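PDB 5DLK: TqaA from Penicillium aethiopicum, which probably acts as a nonribosomal peptide synthetase, represented here by its C-terminal condensation-like domain, which is linked to peptide macrocyclization and binds phosphopantetheine. Local coordinates for residues 83-88 and 121-126; 93-98 and 190-195. One frame throughout, in Å; residues are numbered along the deposited sequence.

Contact 1. Residues 83-88 and 121-126; sequences RLRETC and VREVQC
Arg-85 of helix 81-94 and Glu-123 of strand 122-125 form a two-pronged salt bridge, and beside it Val-121, two residues before Glu-123 in the chain, packs on Cys-88. The carboxylate meets the edge of the guanidinium that carries NE and NH2, and the two planes lie nearly coplanar, 17° apart. Arg-85 NE reaches Glu-123 OE2 at 2.5 Å, shorter than usual and so best read with caution, while Arg-85 NH2 gives a longer, fairly straight bond of 3.3 Å to the syn side of Glu-123 OE1. Arg-85 gets there with CG anti to its carbonyl carbon (chi1 -73°) and the chain stretched out from CG to NE; Glu-123 bends at chi2 to meet it, the two side chains crossing at about a right angle. Deeper in the contact, Val-121 CG2 touches Cys-88 SG at 4.3 Å, a loose apolar contact that continues where Val-121 lies on Leu-161 and Cys-88 on Phe-159, both of strand 158-163. Asp-82 takes Arg-85 NH1 in a second salt bridge. With an alanine in place of Arg-85, Glu-123 and Asp-82 would probably both lose their positive partner and the helix its ionic tie to this outermost strand. The chemistry thus divides in two: paired charges on the partly exposed side and apolar packing inward, joining helix to sheet edge in the condensation-type fold.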
ATOM      1  N   ARG A  83     -28.005  -2.873 -12.528  1.00 35.24           N
ATOM      2  CA  ARG A  83     -26.724  -2.894 -13.218  1.00 38.41           C
ATOM      3  C   ARG A  83     -25.587  -2.610 -12.237  1.00 37.60           C
ATOM      4  O   ARG A  83     -24.514  -3.196 -12.331  1.00 34.73           O
ATOM      5  CB  ARG A  83     -26.707  -1.876 -14.359  1.00 42.41           C
ATOM      6  CG  ARG A  83     -25.482  -1.980 -15.257  1.00 46.44           C
ATOM      7  CD  ARG A  83     -25.885  -2.196 -16.696  1.00 53.76           C
ATOM      8  NE  ARG A  83     -26.750  -1.119 -17.164  1.00 56.86           N
ATOM      9  CZ  ARG A  83     -27.382  -1.125 -18.332  1.00 61.41           C
ATOM     10  NH1 ARG A  83     -27.250  -2.159 -19.150  1.00 60.68           N
ATOM     11  NH2 ARG A  83     -28.154  -0.099 -18.678  1.00 66.75           N
ATOM     12  N   LEU A  84     -25.835  -1.700 -11.302  1.00 34.92           N
ATOM     13  CA  LEU A  84     -24.892  -1.428 -10.231  1.00 37.95           C
ATOM     14  C   LEU A  84     -24.585  -2.713  -9.457  1.00 37.48           C
ATOM     15  O   LEU A  84     -23.418  -3.054  -9.244  1.00 31.21           O
ATOM     16  CB  LEU A  84     -25.449  -0.352  -9.300  1.00 33.29           C
ATOM     17  CG  LEU A  84     -24.468   0.589  -8.615  1.00 35.34           C
ATOM     18  CD1 LEU A  84     -23.574   1.309  -9.638  1.00 32.59           C
ATOM     19  CD2 LEU A  84     -25.248   1.581  -7.773  1.00 34.91           C
ATOM     20  N   ARG A  85     -25.635  -3.429  -9.057  1.00 33.98           N
ATOM     21  CA  ARG A  85     -25.490  -4.685  -8.325  1.00 32.25           C
ATOM     22  C   ARG A  85     -24.687  -5.735  -9.084  1.00 36.31           C
ATOM     23  O   ARG A  85     -23.799  -6.370  -8.520  1.00 34.01           O
ATOM     24  CB  ARG A  85     -26.863  -5.275  -7.982  1.00 37.65           C
ATOM     25  CG  ARG A  85     -27.614  -4.550  -6.898  1.00 38.58           C
ATOM     26  CD  ARG A  85     -28.960  -5.220  -6.618  1.00 36.69           C
ATOM     27  NE  ARG A  85     -29.799  -4.314  -5.852  1.00 45.13           N
ATOM     28  CZ  ARG A  85     -30.791  -3.593  -6.359  1.00 44.08           C
ATOM     29  NH1 ARG A  85     -31.124  -3.716  -7.638  1.00 44.82           N
ATOM     30  NH2 ARG A  85     -31.471  -2.775  -5.574  1.00 45.95           N
ATOM     31  N   GLU A  86     -25.014  -5.937 -10.357  1.00 35.84           N
ATOM     32  CA  GLU A  86     -24.337  -6.955 -11.154  1.00 38.29           C
ATOM     33  C   GLU A  86     -22.891  -6.579 -11.476  1.00 34.44           C
ATOM     34  O   GLU A  86     -22.062  -7.447 -11.756  1.00 33.31           O
ATOM     35  CB  GLU A  86     -25.093  -7.207 -12.457  1.00 39.55           C
ATOM     36  CG  GLU A  86     -26.531  -7.635 -12.256  1.00 42.75           C
ATOM     37  CD  GLU A  86     -27.411  -7.313 -13.452  1.00 54.63           C
ATOM     38  OE1 GLU A  86     -26.867  -7.117 -14.564  1.00 57.42           O
ATOM     39  OE2 GLU A  86     -28.648  -7.247 -13.278  1.00 58.27           O
ATOM     40  N   THR A  87     -22.597  -5.286 -11.456  1.00 33.71           N
ATOM     41  CA  THR A  87     -21.236  -4.822 -11.716  1.00 35.34           C
ATOM     42  C   THR A  87     -20.301  -5.230 -10.567  1.00 31.73           C
ATOM     43  O   THR A  87     -19.150  -5.624 -10.801  1.00 31.20           O
ATOM     44  CB  THR A  87     -21.205  -3.301 -11.929  1.00 36.53           C
ATOM     45  OG1 THR A  87     -22.016  -2.969 -13.064  1.00 36.90           O
ATOM     46  CG2 THR A  87     -19.778  -2.804 -12.163  1.00 32.46           C
ATOM     47  N   CYS A  88     -20.808  -5.165  -9.336  1.00 30.11           N
ATOM     48  CA  CYS A  88     -20.077  -5.684  -8.181  1.00 30.83           C
ATOM     49  C   CYS A  88     -19.709  -7.160  -8.384  1.00 32.49           C
ATOM     50  O   CYS A  88     -18.578  -7.582  -8.124  1.00 27.81           O
ATOM     51  CB  CYS A  88     -20.900  -5.520  -6.901  1.00 25.60           C
ATOM     52  SG  CYS A  88     -21.314  -3.803  -6.480  1.00 30.89           S
ATOM     53  N   VAL A 121     -24.674  -8.091  -2.029  1.00 28.28           N
ATOM     54  CA  VAL A 121     -24.550  -6.703  -1.585  1.00 27.22           C
ATOM     55  C   VAL A 121     -25.385  -6.436  -0.338  1.00 30.33           C
ATOM     56  O   VAL A 121     -26.535  -6.852  -0.262  1.00 27.57           O
ATOM     57  CB  VAL A 121     -24.970  -5.735  -2.705  1.00 29.36           C
ATOM     58  CG1 VAL A 121     -24.925  -4.298  -2.235  1.00 28.17           C
ATOM     59  CG2 VAL A 121     -24.079  -5.945  -3.936  1.00 31.81           C
ATOM     60  N   ARG A 122     -24.803  -5.770   0.655  1.00 24.21           N
ATOM     61  CA  ARG A 122     -25.575  -5.318   1.802  1.00 25.27           C
ATOM     62  C   ARG A 122     -26.324  -4.059   1.366  1.00 23.53           C
ATOM     63  O   ARG A 122     -25.734  -3.112   0.833  1.00 24.54           O
ATOM     64  CB  ARG A 122     -24.670  -5.059   3.012  1.00 24.25           C
ATOM     65  CG  ARG A 122     -25.365  -4.451   4.211  1.00 24.56           C
ATOM     66  CD  ARG A 122     -24.429  -4.305   5.413  1.00 24.52           C
ATOM     67  NE  ARG A 122     -23.384  -3.300   5.180  1.00 23.12           N
ATOM     68  CZ  ARG A 122     -22.550  -2.862   6.120  1.00 22.00           C
ATOM     69  NH1 ARG A 122     -22.638  -3.335   7.358  1.00 22.05           N
ATOM     70  NH2 ARG A 122     -21.633  -1.944   5.822  1.00 24.09           N
ATOM     71  N   GLU A 123     -27.638  -4.051   1.551  1.00 23.86           N
ATOM     72  CA  GLU A 123     -28.438  -2.964   1.002  1.00 24.42           C
ATOM     73  C   GLU A 123     -29.288  -2.340   2.084  1.00 25.18           C
ATOM     74  O   GLU A 123     -29.830  -3.047   2.933  1.00 25.12           O
ATOM     75  CB  GLU A 123     -29.332  -3.457  -0.141  1.00 29.96           C
ATOM     76  CG  GLU A 123     -28.576  -4.148  -1.251  1.00 35.16           C
ATOM     77  CD  GLU A 123     -29.115  -3.812  -2.622  1.00 40.50           C
ATOM     78  OE1 GLU A 123     -29.780  -2.764  -2.769  1.00 45.23           O
ATOM     79  OE2 GLU A 123     -28.860  -4.598  -3.556  1.00 47.62           O
ATOM     80  N   VAL A 124     -29.372  -1.016   2.052  1.00 25.45           N
ATOM     81  CA  VAL A 124     -30.192  -0.270   2.989  1.00 25.85           C
ATOM     82  C   VAL A 124     -31.123   0.663   2.223  1.00 26.81           C
ATOM     83  O   VAL A 124     -30.678   1.420   1.366  1.00 25.39           O
ATOM     84  CB  VAL A 124     -29.338   0.572   3.966  1.00 29.64           C
ATOM     85  CG1 VAL A 124     -30.229   1.367   4.897  1.00 25.88           C
ATOM     86  CG2 VAL A 124     -28.379  -0.317   4.760  1.00 30.25           C
ATOM     87  N   GLN A 125     -32.419   0.602   2.524  1.00 26.89           N
ATOM     88  CA  GLN A 125     -33.347   1.616   2.035  1.00 26.14           C
ATOM     89  C   GLN A 125     -33.652   2.526   3.210  1.00 22.02           C
ATOM     90  O   GLN A 125     -34.205   2.078   4.205  1.00 23.90           O
ATOM     91  CB  GLN A 125     -34.632   0.987   1.459  1.00 31.09           C
ATOM     92  CG  GLN A 125     -34.411   0.160   0.193  1.00 32.23           C
ATOM     93  CD  GLN A 125     -33.944  -1.275   0.473  1.00 39.02           C
ATOM     94  OE1 GLN A 125     -34.580  -2.012   1.233  1.00 39.55           O
ATOM     95  NE2 GLN A 125     -32.824  -1.673  -0.143  1.00 35.04           N
ATOM     96  N   CYS A 126     -33.240   3.790   3.113  1.00 23.97           N
ATOM     97  CA  CYS A 126     -33.313   4.708   4.238  1.00 22.59           C
ATOM     98  C   CYS A 126     -34.715   5.248   4.438  1.00 23.86           C
ATOM     99  O   CYS A 126     -35.523   5.228   3.509  1.00 25.15           O
ATOM    100  CB  CYS A 126     -32.382   5.889   4.042  1.00 24.64           C
ATOM    101  SG  CYS A 126     -30.640   5.455   3.920  1.00 30.63           S
TER

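Contact 2. Residues 93-98 and 190-195; sequences DRHSIL and FSDFAA
Asp-192 of helix 186-197 draws Arg-94 and His-95 onto one carboxylate oxygen, a His-carboxylate hydrogen bond joined to a salt bridge, buried between the end of helix 81-94 and helix 186-197 of this condensation-type domain. His-95 NE2 donates to Asp-192 OD2 over 2.8 Å on its anti side, with the imidazole and carboxylate nearly coplanar and the bond bent to 138°. Arg-94 NE reaches Asp-192 OD2, the same oxygen, at 2.7 Å but comes from well above the carboxylate plane, so the two donors do not compete for one direction. Arg-94 is still helical and His-95 is the first residue to leave the helix. CG of Arg-94 lies anti to the backbone N (chi1 177°), and from there the chain runs extended from CG to NE toward Asp-192. Leu-91 of the same helix packs on Asp-192, and Leu-324 on His-95. Farther out, Arg-94 NH1 bonds to the Pro-203 carbonyl oxygen, and it also donates to a water oxygen at 3.0 Å. That water in turn donates to Asp-192 OD2 at 2.6 Å, the third donor to this oxygen. Arg-94 CG itself rests 3.7 Å above the plane of the His-95 ring, over its centre.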
ATOM      1  N   ASP A  93     -15.598 -11.269 -10.083  1.00 29.02           N
ATOM      2  CA  ASP A  93     -15.270 -12.290 -11.078  1.00 26.66           C
ATOM      3  C   ASP A  93     -13.926 -12.011 -11.760  1.00 29.01           C
ATOM      4  O   ASP A  93     -13.098 -12.910 -11.929  1.00 31.37           O
ATOM      5  CB  ASP A  93     -16.365 -12.376 -12.153  1.00 29.17           C
ATOM      6  CG  ASP A  93     -17.686 -12.880 -11.615  1.00 37.19           C
ATOM      7  OD1 ASP A  93     -17.705 -13.528 -10.541  1.00 35.18           O
ATOM      8  OD2 ASP A  93     -18.717 -12.635 -12.280  1.00 40.88           O
ATOM      9  N   ARG A  94     -13.722 -10.762 -12.155  1.00 29.06           N
ATOM     10  CA  ARG A  94     -12.549 -10.370 -12.925  1.00 32.53           C
ATOM     11  C   ARG A  94     -11.226 -10.412 -12.141  1.00 34.17           C
ATOM     12  O   ARG A  94     -10.194 -10.785 -12.699  1.00 29.92           O
ATOM     13  CB  ARG A  94     -12.762  -8.963 -13.495  1.00 27.33           C
ATOM     14  CG  ARG A  94     -11.569  -8.402 -14.270  1.00 31.73           C
ATOM     15  CD  ARG A  94     -11.933  -7.074 -14.910  1.00 31.49           C
ATOM     16  NE  ARG A  94     -10.807  -6.411 -15.565  1.00 35.17           N
ATOM     17  CZ  ARG A  94     -10.295  -6.777 -16.740  1.00 40.22           C
ATOM     18  NH1 ARG A  94      -9.273  -6.104 -17.258  1.00 40.37           N
ATOM     19  NH2 ARG A  94     -10.797  -7.820 -17.397  1.00 38.44           N
ATOM     20  N   HIS A  95     -11.246 -10.028 -10.863  1.00 31.13           N
ATOM     21  CA  HIS A  95      -9.991  -9.888 -10.097  1.00 28.26           C
ATOM     22  C   HIS A  95      -9.908 -10.849  -8.917  1.00 24.58           C
ATOM     23  O   HIS A  95     -10.581 -10.650  -7.912  1.00 27.45           O
ATOM     24  CB  HIS A  95      -9.844  -8.454  -9.578  1.00 28.90           C
ATOM     25  CG  HIS A  95      -9.788  -7.415 -10.657  1.00 29.46           C
ATOM     26  ND1 HIS A  95      -8.679  -7.224 -11.450  1.00 29.45           N
ATOM     27  CD2 HIS A  95     -10.695  -6.487 -11.049  1.00 30.02           C
ATOM     28  CE1 HIS A  95      -8.907  -6.234 -12.294  1.00 30.87           C
ATOM     29  NE2 HIS A  95     -10.123  -5.769 -12.071  1.00 30.82           N
ATOM     30  N   SER A  96      -9.060 -11.865  -9.002  1.00 22.30           N
ATOM     31  CA  SER A  96      -9.088 -12.908  -7.982  1.00 24.25           C
ATOM     32  C   SER A  96      -8.675 -12.402  -6.594  1.00 20.78           C
ATOM     33  O   SER A  96      -9.063 -12.988  -5.580  1.00 22.07           O
ATOM     34  CB  SER A  96      -8.208 -14.091  -8.400  1.00 30.68           C
ATOM     35  OG  SER A  96      -6.837 -13.754  -8.378  1.00 26.71           O
ATOM     36  N   ILE A  97      -7.912 -11.305  -6.532  1.00 19.84           N
ATOM     37  CA  ILE A  97      -7.549 -10.751  -5.231  1.00 20.37           C
ATOM     38  C   ILE A  97      -8.806 -10.312  -4.458  1.00 20.93           C
ATOM     39  O   ILE A  97      -8.834 -10.377  -3.234  1.00 20.93           O
ATOM     40  CB  ILE A  97      -6.561  -9.549  -5.363  1.00 20.08           C
ATOM     41  CG1 ILE A  97      -6.000  -9.156  -3.990  1.00 22.62           C
ATOM     42  CG2 ILE A  97      -7.235  -8.351  -5.998  1.00 19.45           C
ATOM     43  CD1 ILE A  97      -5.314 -10.274  -3.271  1.00 23.00           C
ATOM     44  N   LEU A  98      -9.857  -9.909  -5.177  1.00 20.91           N
ATOM     45  CA  LEU A  98     -11.096  -9.468  -4.534  1.00 21.52           C
ATOM     46  C   LEU A  98     -11.932 -10.666  -4.030  1.00 25.98           C
ATOM     47  O   LEU A  98     -12.856 -10.491  -3.232  1.00 25.56           O
ATOM     48  CB  LEU A  98     -11.924  -8.593  -5.493  1.00 22.79           C
ATOM     49  CG  LEU A  98     -11.273  -7.337  -6.074  1.00 27.33           C
ATOM     50  CD1 LEU A  98     -12.230  -6.553  -6.970  1.00 26.04           C
ATOM     51  CD2 LEU A  98     -10.708  -6.436  -4.973  1.00 24.25           C
ATOM     52  N   PHE A 190     -11.492   1.064  -9.898  1.00 25.79           N
ATOM     53  CA  PHE A 190     -12.584   2.007 -10.155  1.00 29.33           C
ATOM     54  C   PHE A 190     -12.903   2.120 -11.649  1.00 30.99           C
ATOM     55  O   PHE A 190     -14.073   2.168 -12.031  1.00 31.50           O
ATOM     56  CB  PHE A 190     -12.247   3.391  -9.589  1.00 27.39           C
ATOM     57  CG  PHE A 190     -12.029   3.412  -8.098  1.00 25.68           C
ATOM     58  CD1 PHE A 190     -12.777   2.594  -7.254  1.00 26.42           C
ATOM     59  CD2 PHE A 190     -11.063   4.242  -7.545  1.00 29.44           C
ATOM     60  CE1 PHE A 190     -12.573   2.616  -5.879  1.00 23.72           C
ATOM     61  CE2 PHE A 190     -10.853   4.279  -6.174  1.00 27.37           C
ATOM     62  CZ  PHE A 190     -11.609   3.464  -5.337  1.00 25.68           C
ATOM     63  N   SER A 191     -11.876   2.162 -12.496  1.00 28.87           N
ATOM     64  CA  SER A 191     -12.103   2.289 -13.941  1.00 32.51           C
ATOM     65  C   SER A 191     -12.691   1.000 -14.541  1.00 34.36           C
ATOM     66  O   SER A 191     -13.534   1.070 -15.434  1.00 35.33           O
ATOM     67  CB  SER A 191     -10.812   2.695 -14.668  1.00 32.50           C
ATOM     68  OG  SER A 191      -9.827   1.682 -14.617  1.00 35.16           O
ATOM     69  N   ASP A 192     -12.277  -0.165 -14.036  1.00 27.89           N
ATOM     70  CA  ASP A 192     -12.911  -1.430 -14.400  1.00 28.59           C
ATOM     71  C   ASP A 192     -14.381  -1.469 -13.971  1.00 31.35           C
ATOM     72  O   ASP A 192     -15.232  -1.933 -14.731  1.00 31.94           O
ATOM     73  CB  ASP A 192     -12.172  -2.619 -13.789  1.00 30.85           C
ATOM     74  CG  ASP A 192     -10.885  -2.959 -14.535  1.00 35.83           C
ATOM     75  OD1 ASP A 192     -10.447  -2.143 -15.383  1.00 31.41           O
ATOM     76  OD2 ASP A 192     -10.314  -4.041 -14.265  1.00 34.70           O
ATOM     77  N   PHE A 193     -14.677  -1.000 -12.761  1.00 30.97           N
ATOM     78  CA  PHE A 193     -16.067  -0.955 -12.291  1.00 35.41           C
ATOM     79  C   PHE A 193     -16.922  -0.127 -13.254  1.00 32.49           C
ATOM     80  O   PHE A 193     -17.956  -0.589 -13.738  1.00 34.12           O
ATOM     81  CB  PHE A 193     -16.167  -0.370 -10.871  1.00 30.92           C
ATOM     82  CG  PHE A 193     -17.551  -0.467 -10.271  1.00 29.03           C
ATOM     83  CD1 PHE A 193     -18.541   0.448 -10.614  1.00 31.07           C
ATOM     84  CD2 PHE A 193     -17.853  -1.454  -9.344  1.00 31.19           C
ATOM     85  CE1 PHE A 193     -19.811   0.363 -10.065  1.00 30.74           C
ATOM     86  CE2 PHE A 193     -19.122  -1.541  -8.785  1.00 29.89           C
ATOM     87  CZ  PHE A 193     -20.100  -0.629  -9.149  1.00 31.98           C
ATOM     88  N   ALA A 194     -16.474   1.087 -13.536  1.00 31.70           N
ATOM     89  CA  ALA A 194     -17.212   1.984 -14.413  1.00 34.25           C
ATOM     90  C   ALA A 194     -17.393   1.369 -15.798  1.00 37.44           C
ATOM     91  O   ALA A 194     -18.491   1.409 -16.360  1.00 34.36           O
ATOM     92  CB  ALA A 194     -16.515   3.312 -14.510  1.00 33.32           C
ATOM     93  N   ALA A 195     -16.326   0.785 -16.335  1.00 34.52           N
ATOM     94  CA  ALA A 195     -16.370   0.166 -17.655  1.00 37.72           C
ATOM     95  C   ALA A 195     -17.366  -0.990 -17.710  1.00 38.54           C
ATOM     96  O   ALA A 195     -18.074  -1.159 -18.706  1.00 42.07           O
ATOM     97  CB  ALA A 195     -14.971  -0.315 -18.068  1.00 37.27           C
TER
HETATM   98  O   HOH W   1      -8.050  -3.998 -15.462  1.00 42.77           O

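Helix 81-94 is common to both contacts, whose centres lie 16 Å apart: contact 1 uses its first half, contact 2 its last two residues and those that follow. Along the chain the segments alternate, 83-88, 93-98, 121-126 and 190-195, so the helix is tied first to strand 122-125, at the edge of the five-stranded mixed sheet, and later to helix 186-197. Phe-193 connects the two directly, its ring packing on Leu-84 and Cys-88 (Cys-88 SG to Phe-193 CE2, 3.9 Å). Helix 81-94 is therefore joined to the sheet edge and to a second helix within one condensation-type domain, away from the phosphopantetheine-binding residues.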